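Local coordinates for transcription initiation factor TFIID subunit 5 (Encephalitozoon cuniculi, PDB 2J4B), which is a component of the TFIID and SAGA complexes and, through TFIID, probably mediates regulation of transcription by RNA polymerase II, at residues Y42-Q47 and L119-K124; E56-Y61 and E70-F75. One frame throughout, in Å; residues are numbered along the deposited sequence.

Contact 1 (Y42-Q47 and L119-K124); sequences YFDLIQ and LTYILK
Tyr-121 and Asp-44 meet between helix 120-129 and helix 34-47, and one hydrogen bond joins them. The backbones stay well apart, with the CA atoms of Asp-44 and Tyr-121 separated by 11.0 Å. The long tyrosine side chain spans most of this distance. Its CB already points at the other helix, and CG is placed anti to the backbone N (chi1 170°), which extends the ring away from its own helix. The inner ring atoms make no contact with residues 42-47; the touching begins at CE1. This atom lies 3.6 Å from Asp-44 OD2, and CZ is at a similar distance from the same oxygen. At the tip, the OH donates its proton to Asp-44 OD2 at 2.5 Å. Both segments belong to the N-terminal NTD2 domain of TAF5, a largely helical unit, and here the bond links an early helix to the last one. Met-8 of helix 8-21 touches both partners. Asp-44 comes from the opposite direction and offers the anti lone pair of OD2, the one turned away from OD1. That oxygen sits in the plane of the tyrosine ring, at its edge, while the carboxylate is twisted 74° from the ring. Lys-124 NZ is 5.6 Å from Asp-44 OD2, too far for a salt bridge, but its charge may help to stabilise the carboxylate.

Contact 2 (E56-Y61 and E70-F75); sequences EFFEKY and EEIKQF
A chi1 of -170° swings the Phe-58 ring away from its backbone N and sends it from helix 51-61 toward helix 69-75. On Ile-72 the first torsion (chi1 -62°) turns CG1 beside the backbone N and leaves CG2 beside the carbonyl carbon, where it meets the incoming ring. This is helix-helix packing in the NTD2 domain of TAF5, between two helices that follow each other in the chain. The nearest CA atoms, of Phe-58 and Ile-72, are 9.0 Å apart. The side chains of these two residues run antiparallel alongside each other, and Phe-58 CZ lies 3.5 Å from Ile-72 CG2. Phe-75 lies across Phe-58 and touches it through CB, 3.9 Å from Phe-58 CE1, in an oblique approach to the ring. The Phe-75 ring itself turns elsewhere, to an edge-to-face contact with Phe-89. All three residues are buried, and Phe-58 also meets the ring of Phe-38. The far end of the Phe-58 ring reaches the backbone as well: the carbonyl oxygen of Ile-72 lies at the ring edge, in its plane, 3.4 Å from Phe-58 CZ.

Overall arrangement
Contact 1 is a surface contact made by one polar pair, whereas contact 2 is buried and made by apolar side chains. No helix is shared: contact 1 joins helices 34-47 and 120-129, and contact 2 joins helices 51-61 and 69-75. Contact 2 closes over a short interval of the chain; contact 1 spans 71 intervening residues, which include all of contact 2. Their centres are about 16 Å apart, yet helix 34-47 connects them. Its Tyr-42 packs on Phe-58 and its Phe-43 on Phe-75, with Tyr-42 CE1 3.4 Å from Phe-58 CB. Helix 34-47 thus gives aromatic side chains to the core and a carboxylate to the surface.

Contact 1 (Y42-Q47 and L119-K124)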
ATOM      1  N   TYR A  42      -4.392   4.769  -4.431  1.00 57.24           N
ATOM      2  CA  TYR A  42      -4.406   5.984  -5.223  1.00 57.45           C
ATOM      3  C   TYR A  42      -4.556   5.704  -6.719  1.00 58.22           C
ATOM      4  O   TYR A  42      -5.390   6.298  -7.390  1.00 57.89           O
ATOM      5  CB  TYR A  42      -3.109   6.722  -4.978  1.00 57.93           C
ATOM      6  CG  TYR A  42      -2.977   8.076  -5.636  1.00 58.18           C
ATOM      7  CD1 TYR A  42      -3.801   9.141  -5.260  1.00 57.83           C
ATOM      8  CD2 TYR A  42      -1.991   8.310  -6.592  1.00 58.07           C
ATOM      9  CE1 TYR A  42      -3.666  10.392  -5.835  1.00 57.95           C
ATOM     10  CE2 TYR A  42      -1.852   9.571  -7.177  1.00 58.46           C
ATOM     11  CZ  TYR A  42      -2.697  10.603  -6.786  1.00 58.20           C
ATOM     12  OH  TYR A  42      -2.574  11.850  -7.349  1.00 58.59           O
ATOM     13  N   PHE A  43      -3.727   4.811  -7.248  1.00 58.80           N
ATOM     14  CA  PHE A  43      -3.815   4.444  -8.654  1.00 58.74           C
ATOM     15  C   PHE A  43      -5.147   3.759  -8.986  1.00 59.20           C
ATOM     16  O   PHE A  43      -5.671   3.909 -10.101  1.00 58.64           O
ATOM     17  CB  PHE A  43      -2.650   3.534  -9.026  1.00 59.47           C
ATOM     18  CG  PHE A  43      -1.344   4.260  -9.244  1.00 59.68           C
ATOM     19  CD1 PHE A  43      -1.213   5.608  -8.969  1.00 59.39           C
ATOM     20  CD2 PHE A  43      -0.233   3.569  -9.706  1.00 60.12           C
ATOM     21  CE1 PHE A  43      -0.020   6.250  -9.167  1.00 59.57           C
ATOM     22  CE2 PHE A  43       0.978   4.217  -9.906  1.00 59.55           C
ATOM     23  CZ  PHE A  43       1.083   5.548  -9.624  1.00 59.87           C
ATOM     24  N   ASP A  44      -5.700   3.015  -8.026  1.00 58.88           N
ATOM     25  CA  ASP A  44      -6.959   2.305  -8.253  1.00 58.51           C
ATOM     26  C   ASP A  44      -8.187   3.243  -8.267  1.00 58.06           C
ATOM     27  O   ASP A  44      -9.125   3.035  -9.047  1.00 57.17           O
ATOM     28  CB  ASP A  44      -7.127   1.186  -7.245  1.00 60.06           C
ATOM     29  CG  ASP A  44      -6.501  -0.108  -7.713  1.00 62.33           C
ATOM     30  OD1 ASP A  44      -6.460  -0.309  -8.944  1.00 64.92           O
ATOM     31  OD2 ASP A  44      -6.048  -0.938  -6.874  1.00 63.67           O
ATOM     32  N   LEU A  45      -8.167   4.281  -7.433  1.00 56.99           N
ATOM     33  CA  LEU A  45      -9.204   5.309  -7.456  1.00 56.41           C
ATOM     34  C   LEU A  45      -9.176   6.120  -8.756  1.00 55.99           C
ATOM     35  O   LEU A  45     -10.232   6.539  -9.278  1.00 54.58           O
ATOM     36  CB  LEU A  45      -9.069   6.242  -6.247  1.00 55.90           C
ATOM     37  CG  LEU A  45      -9.391   5.613  -4.880  1.00 56.31           C
ATOM     38  CD1 LEU A  45      -8.909   6.556  -3.742  1.00 56.60           C
ATOM     39  CD2 LEU A  45     -10.878   5.234  -4.719  1.00 54.55           C
ATOM     40  N   ILE A  46      -7.969   6.342  -9.267  1.00 56.20           N
ATOM     41  CA  ILE A  46      -7.771   7.028 -10.546  1.00 56.82           C
ATOM     42  C   ILE A  46      -8.319   6.204 -11.719  1.00 57.52           C
ATOM     43  O   ILE A  46      -9.002   6.725 -12.606  1.00 56.70           O
ATOM     44  CB  ILE A  46      -6.285   7.323 -10.784  1.00 56.53           C
ATOM     45  CG1 ILE A  46      -5.818   8.480  -9.888  1.00 56.70           C
ATOM     46  CG2 ILE A  46      -6.021   7.670 -12.233  1.00 55.83           C
ATOM     47  CD1 ILE A  46      -4.303   8.663  -9.899  1.00 56.86           C
ATOM     48  N   GLN A  47      -8.025   4.913 -11.712  1.00 59.08           N
ATOM     49  CA  GLN A  47      -8.479   4.027 -12.763  1.00 59.79           C
ATOM     50  C   GLN A  47      -9.997   3.931 -12.788  1.00 58.59           C
ATOM     51  O   GLN A  47     -10.592   3.845 -13.859  1.00 56.64           O
ATOM     52  CB  GLN A  47      -7.879   2.638 -12.578  1.00 61.89           C
ATOM     53  CG  GLN A  47      -7.967   1.775 -13.819  1.00 62.99           C
ATOM     54  CD  GLN A  47      -7.324   0.433 -13.614  1.00 64.70           C
ATOM     55  OE1 GLN A  47      -6.293   0.132 -14.231  1.00 67.30           O
ATOM     56  NE2 GLN A  47      -7.909  -0.387 -12.733  1.00 65.29           N
ATOM     57  N   LEU A 119     -10.079  -8.713   4.637  1.00 62.59           N
ATOM     58  CA  LEU A 119      -9.583  -7.543   3.923  1.00 61.39           C
ATOM     59  C   LEU A 119      -9.151  -8.008   2.537  1.00 60.65           C
ATOM     60  O   LEU A 119      -7.981  -7.969   2.168  1.00 59.66           O
ATOM     61  CB  LEU A 119      -8.434  -6.869   4.684  1.00 61.20           C
ATOM     62  CG  LEU A 119      -8.771  -6.238   6.040  1.00 60.92           C
ATOM     63  CD1 LEU A 119      -7.596  -5.447   6.526  1.00 60.57           C
ATOM     64  CD2 LEU A 119     -10.029  -5.345   5.964  1.00 60.93           C
ATOM     65  N   THR A 120     -10.153  -8.439   1.782  1.00 60.47           N
ATOM     66  CA  THR A 120      -9.995  -9.146   0.524  1.00 60.09           C
ATOM     67  C   THR A 120      -9.212  -8.335  -0.524  1.00 59.56           C
ATOM     68  O   THR A 120      -8.492  -8.886  -1.371  1.00 59.57           O
ATOM     69  CB  THR A 120     -11.397  -9.520  -0.005  1.00 60.27           C
ATOM     70  OG1 THR A 120     -11.298 -10.403  -1.124  1.00 60.75           O
ATOM     71  CG2 THR A 120     -12.118  -8.276  -0.427  1.00 61.23           C
ATOM     72  N   TYR A 121      -9.324  -7.019  -0.455  1.00 59.14           N
ATOM     73  CA  TYR A 121      -8.628  -6.158  -1.402  1.00 57.74           C
ATOM     74  C   TYR A 121      -7.131  -6.094  -1.096  1.00 57.73           C
ATOM     75  O   TYR A 121      -6.313  -6.063  -2.015  1.00 57.33           O
ATOM     76  CB  TYR A 121      -9.228  -4.757  -1.400  1.00 57.34           C
ATOM     77  CG  TYR A 121      -8.394  -3.775  -2.173  1.00 57.34           C
ATOM     78  CD1 TYR A 121      -8.574  -3.617  -3.537  1.00 56.74           C
ATOM     79  CD2 TYR A 121      -7.393  -3.034  -1.545  1.00 57.06           C
ATOM     80  CE1 TYR A 121      -7.811  -2.735  -4.256  1.00 57.23           C
ATOM     81  CE2 TYR A 121      -6.608  -2.156  -2.263  1.00 57.24           C
ATOM     82  CZ  TYR A 121      -6.825  -2.012  -3.620  1.00 57.49           C
ATOM     83  OH  TYR A 121      -6.064  -1.146  -4.353  1.00 57.63           O
ATOM     84  N   ILE A 122      -6.768  -6.058   0.189  1.00 57.56           N
ATOM     85  CA  ILE A 122      -5.358  -5.939   0.575  1.00 57.13           C
ATOM     86  C   ILE A 122      -4.609  -7.224   0.254  1.00 57.15           C
ATOM     87  O   ILE A 122      -3.454  -7.174  -0.145  1.00 56.98           O
ATOM     88  CB  ILE A 122      -5.171  -5.606   2.069  1.00 57.08           C
ATOM     89  CG1 ILE A 122      -5.769  -4.237   2.408  1.00 57.10           C
ATOM     90  CG2 ILE A 122      -3.679  -5.629   2.440  1.00 56.51           C
ATOM     91  CD1 ILE A 122      -5.534  -3.791   3.863  1.00 57.33           C
ATOM     92  N   LEU A 123      -5.276  -8.370   0.428  1.00 57.34           N
ATOM     93  CA  LEU A 123      -4.704  -9.690   0.096  1.00 56.76           C
ATOM     94  C   LEU A 123      -4.489  -9.829  -1.399  1.00 56.66           C
ATOM     95  O   LEU A 123      -3.563 -10.481  -1.834  1.00 55.51           O
ATOM     96  CB  LEU A 123      -5.635 -10.833   0.545  1.00 55.92           C
ATOM     97  CG  LEU A 123      -5.885 -11.034   2.037  1.00 55.94           C
ATOM     98  CD1 LEU A 123      -7.135 -11.883   2.288  1.00 55.58           C
ATOM     99  CD2 LEU A 123      -4.693 -11.651   2.695  1.00 56.46           C
ATOM    100  N   LYS A 124      -5.377  -9.231  -2.188  1.00 58.39           N
ATOM    101  CA  LYS A 124      -5.227  -9.249  -3.631  1.00 58.40           C
ATOM    102  C   LYS A 124      -3.968  -8.508  -3.971  1.00 57.59           C
ATOM    103  O   LYS A 124      -3.124  -9.011  -4.708  1.00 58.18           O
ATOM    104  CB  LYS A 124      -6.423  -8.604  -4.311  1.00 59.93           C
ATOM    105  CG  LYS A 124      -6.419  -8.696  -5.836  1.00 60.99           C
ATOM    106  CD  LYS A 124      -7.621  -7.949  -6.423  1.00 62.13           C
ATOM    107  CE  LYS A 124      -7.611  -6.428  -6.091  1.00 62.94           C
ATOM    108  NZ  LYS A 124      -8.877  -5.770  -6.590  1.00 63.55           N
TER

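Contact 2 (E56-Y61 and E70-F75)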
ATOM      1  N   GLU A  56      -7.981  13.407  -2.343  1.00 63.18           N
ATOM      2  CA  GLU A  56      -8.239  13.495  -0.901  1.00 63.17           C
ATOM      3  C   GLU A  56      -7.495  12.408  -0.113  1.00 62.88           C
ATOM      4  O   GLU A  56      -6.955  12.672   0.962  1.00 62.97           O
ATOM      5  CB  GLU A  56      -9.736  13.381  -0.601  1.00 63.45           C
ATOM      6  CG  GLU A  56     -10.620  14.311  -1.398  1.00 64.22           C
ATOM      7  CD  GLU A  56     -11.931  14.629  -0.691  1.00 64.64           C
ATOM      8  OE1 GLU A  56     -12.201  14.009   0.374  1.00 65.09           O
ATOM      9  OE2 GLU A  56     -12.673  15.517  -1.191  1.00 64.85           O
ATOM     10  N   PHE A  57      -7.509  11.183  -0.630  1.00 62.08           N
ATOM     11  CA  PHE A  57      -6.881  10.053   0.047  1.00 62.42           C
ATOM     12  C   PHE A  57      -5.363  10.234   0.104  1.00 62.54           C
ATOM     13  O   PHE A  57      -4.732  10.055   1.135  1.00 61.06           O
ATOM     14  CB  PHE A  57      -7.220   8.740  -0.680  1.00 61.43           C
ATOM     15  CG  PHE A  57      -6.404   7.562  -0.212  1.00 61.01           C
ATOM     16  CD1 PHE A  57      -6.768   6.856   0.916  1.00 60.88           C
ATOM     17  CD2 PHE A  57      -5.266   7.177  -0.896  1.00 60.78           C
ATOM     18  CE1 PHE A  57      -6.014   5.771   1.357  1.00 61.02           C
ATOM     19  CE2 PHE A  57      -4.503   6.108  -0.466  1.00 61.06           C
ATOM     20  CZ  PHE A  57      -4.879   5.399   0.665  1.00 61.13           C
ATOM     21  N   PHE A  58      -4.800  10.580  -1.043  1.00 63.55           N
ATOM     22  CA  PHE A  58      -3.385  10.850  -1.177  1.00 63.75           C
ATOM     23  C   PHE A  58      -2.943  11.921  -0.172  1.00 64.43           C
ATOM     24  O   PHE A  58      -2.049  11.703   0.645  1.00 64.67           O
ATOM     25  CB  PHE A  58      -3.113  11.315  -2.609  1.00 63.60           C
ATOM     26  CG  PHE A  58      -1.663  11.405  -2.952  1.00 63.59           C
ATOM     27  CD1 PHE A  58      -0.979  10.301  -3.426  1.00 64.11           C
ATOM     28  CD2 PHE A  58      -0.981  12.590  -2.810  1.00 63.50           C
ATOM     29  CE1 PHE A  58       0.362  10.388  -3.752  1.00 63.95           C
ATOM     30  CE2 PHE A  58       0.351  12.678  -3.126  1.00 63.73           C
ATOM     31  CZ  PHE A  58       1.024  11.578  -3.593  1.00 63.65           C
ATOM     32  N   GLU A  59      -3.583  13.077  -0.226  1.00 64.81           N
ATOM     33  CA  GLU A  59      -3.226  14.190   0.642  1.00 65.39           C
ATOM     34  C   GLU A  59      -3.342  13.842   2.122  1.00 65.88           C
ATOM     35  O   GLU A  59      -2.559  14.327   2.934  1.00 65.83           O
ATOM     36  CB  GLU A  59      -4.111  15.406   0.334  1.00 65.36           C
ATOM     37  CG  GLU A  59      -3.882  16.023  -1.034  1.00 65.29           C
ATOM     38  CD  GLU A  59      -2.439  16.429  -1.270  1.00 65.74           C
ATOM     39  OE1 GLU A  59      -1.821  17.024  -0.363  1.00 65.58           O
ATOM     40  OE2 GLU A  59      -1.922  16.152  -2.377  1.00 66.48           O
ATOM     41  N   LYS A  60      -4.320  13.015   2.472  1.00 67.09           N
ATOM     42  CA  LYS A  60      -4.595  12.709   3.866  1.00 67.98           C
ATOM     43  C   LYS A  60      -3.495  11.855   4.474  1.00 69.18           C
ATOM     44  O   LYS A  60      -2.987  12.175   5.542  1.00 69.36           O
ATOM     45  CB  LYS A  60      -5.944  12.008   4.003  1.00 68.35           C
ATOM     46  CG  LYS A  60      -6.309  11.648   5.440  1.00 68.80           C
ATOM     47  CD  LYS A  60      -7.705  11.047   5.553  1.00 69.17           C
ATOM     48  CE  LYS A  60      -8.785  12.099   5.447  1.00 70.08           C
ATOM     49  NZ  LYS A  60      -9.068  12.474   4.028  1.00 70.63           N
ATOM     50  N   TYR A  61      -3.106  10.788   3.779  1.00 70.24           N
ATOM     51  CA  TYR A  61      -2.150   9.831   4.323  1.00 70.53           C
ATOM     52  C   TYR A  61      -0.739   9.915   3.728  1.00 70.84           C
ATOM     53  O   TYR A  61       0.085   9.055   4.015  1.00 71.89           O
ATOM     54  CB  TYR A  61      -2.683   8.404   4.152  1.00 71.09           C
ATOM     55  CG  TYR A  61      -4.078   8.208   4.689  1.00 71.04           C
ATOM     56  CD1 TYR A  61      -4.318   8.129   6.054  1.00 70.97           C
ATOM     57  CD2 TYR A  61      -5.158   8.099   3.825  1.00 71.33           C
ATOM     58  CE1 TYR A  61      -5.599   7.962   6.545  1.00 71.22           C
ATOM     59  CE2 TYR A  61      -6.443   7.932   4.303  1.00 71.52           C
ATOM     60  CZ  TYR A  61      -6.659   7.861   5.660  1.00 71.61           C
ATOM     61  OH  TYR A  61      -7.952   7.706   6.112  1.00 72.10           O
ATOM     62  N   GLU A  70      10.281  12.266  -1.554  1.00 76.67           N
ATOM     63  CA  GLU A  70      10.755  12.520  -2.913  1.00 76.62           C
ATOM     64  C   GLU A  70       9.816  11.880  -3.925  1.00 76.28           C
ATOM     65  O   GLU A  70       9.417  12.517  -4.901  1.00 76.19           O
ATOM     66  CB  GLU A  70      12.151  11.919  -3.112  1.00 77.49           C
ATOM     67  CG  GLU A  70      13.184  12.268  -2.044  1.00 78.00           C
ATOM     68  CD  GLU A  70      14.087  13.394  -2.459  1.00 78.33           C
ATOM     69  OE1 GLU A  70      14.212  13.631  -3.676  1.00 78.58           O
ATOM     70  OE2 GLU A  70      14.685  14.035  -1.568  1.00 79.25           O
ATOM     71  N   GLU A  71       9.476  10.614  -3.679  1.00 75.61           N
ATOM     72  CA  GLU A  71       8.658   9.824  -4.602  1.00 75.03           C
ATOM     73  C   GLU A  71       7.189  10.225  -4.512  1.00 74.19           C
ATOM     74  O   GLU A  71       6.481  10.268  -5.525  1.00 73.08           O
ATOM     75  CB  GLU A  71       8.806   8.326  -4.311  1.00 75.30           C
ATOM     76  CG  GLU A  71      10.182   7.760  -4.629  1.00 75.71           C
ATOM     77  CD  GLU A  71      11.283   8.301  -3.720  1.00 75.78           C
ATOM     78  OE1 GLU A  71      11.270   7.988  -2.512  1.00 76.15           O
ATOM     79  OE2 GLU A  71      12.166   9.031  -4.220  1.00 75.12           O
ATOM     80  N   ILE A  72       6.737  10.518  -3.295  1.00 73.62           N
ATOM     81  CA  ILE A  72       5.393  11.058  -3.086  1.00 73.83           C
ATOM     82  C   ILE A  72       5.140  12.278  -3.980  1.00 73.98           C
ATOM     83  O   ILE A  72       4.111  12.363  -4.641  1.00 74.76           O
ATOM     84  CB  ILE A  72       5.157  11.461  -1.613  1.00 73.31           C
ATOM     85  CG1 ILE A  72       5.274  10.244  -0.687  1.00 73.02           C
ATOM     86  CG2 ILE A  72       3.792  12.120  -1.449  1.00 72.92           C
ATOM     87  CD1 ILE A  72       4.264   9.166  -0.955  1.00 72.64           C
ATOM     88  N   LYS A  73       6.081  13.216  -4.016  1.00 74.12           N
ATOM     89  CA  LYS A  73       5.905  14.427  -4.814  1.00 73.98           C
ATOM     90  C   LYS A  73       5.967  14.162  -6.316  1.00 73.59           C
ATOM     91  O   LYS A  73       5.465  14.960  -7.100  1.00 73.70           O
ATOM     92  CB  LYS A  73       6.933  15.495  -4.426  1.00 74.61           C
ATOM     93  CG  LYS A  73       6.638  16.864  -5.042  1.00 74.71           C
ATOM     94  CD  LYS A  73       7.710  17.886  -4.705  1.00 75.07           C
ATOM     95  CE  LYS A  73       7.419  19.204  -5.393  1.00 75.37           C
ATOM     96  NZ  LYS A  73       7.196  19.020  -6.865  1.00 75.53           N
ATOM     97  N   GLN A  74       6.575  13.056  -6.730  1.00 73.28           N
ATOM     98  CA  GLN A  74       6.462  12.635  -8.129  1.00 72.86           C
ATOM     99  C   GLN A  74       5.020  12.214  -8.446  1.00 72.30           C
ATOM    100  O   GLN A  74       4.485  12.560  -9.501  1.00 73.03           O
ATOM    101  CB  GLN A  74       7.427  11.491  -8.448  1.00 73.34           C
ATOM    102  CG  GLN A  74       8.785  11.928  -9.007  1.00 73.30           C
ATOM    103  CD  GLN A  74       9.619  10.741  -9.472  1.00 73.29           C
ATOM    104  OE1 GLN A  74      10.177  10.009  -8.661  1.00 72.92           O
ATOM    105  NE2 GLN A  74       9.685  10.536 -10.783  1.00 73.65           N
ATOM    106  N   PHE A  75       4.386  11.491  -7.529  1.00 71.01           N
ATOM    107  CA  PHE A  75       3.014  11.016  -7.737  1.00 70.38           C
ATOM    108  C   PHE A  75       1.960  12.107  -7.546  1.00 69.54           C
ATOM    109  O   PHE A  75       0.889  12.039  -8.124  1.00 69.69           O
ATOM    110  CB  PHE A  75       2.691   9.870  -6.791  1.00 69.72           C
ATOM    111  CG  PHE A  75       3.499   8.637  -7.029  1.00 69.88           C
ATOM    112  CD1 PHE A  75       3.380   7.929  -8.205  1.00 70.22           C
ATOM    113  CD2 PHE A  75       4.348   8.153  -6.059  1.00 69.26           C
ATOM    114  CE1 PHE A  75       4.111   6.771  -8.400  1.00 70.01           C
ATOM    115  CE2 PHE A  75       5.069   7.018  -6.266  1.00 69.10           C
ATOM    116  CZ  PHE A  75       4.951   6.328  -7.432  1.00 69.25           C
TER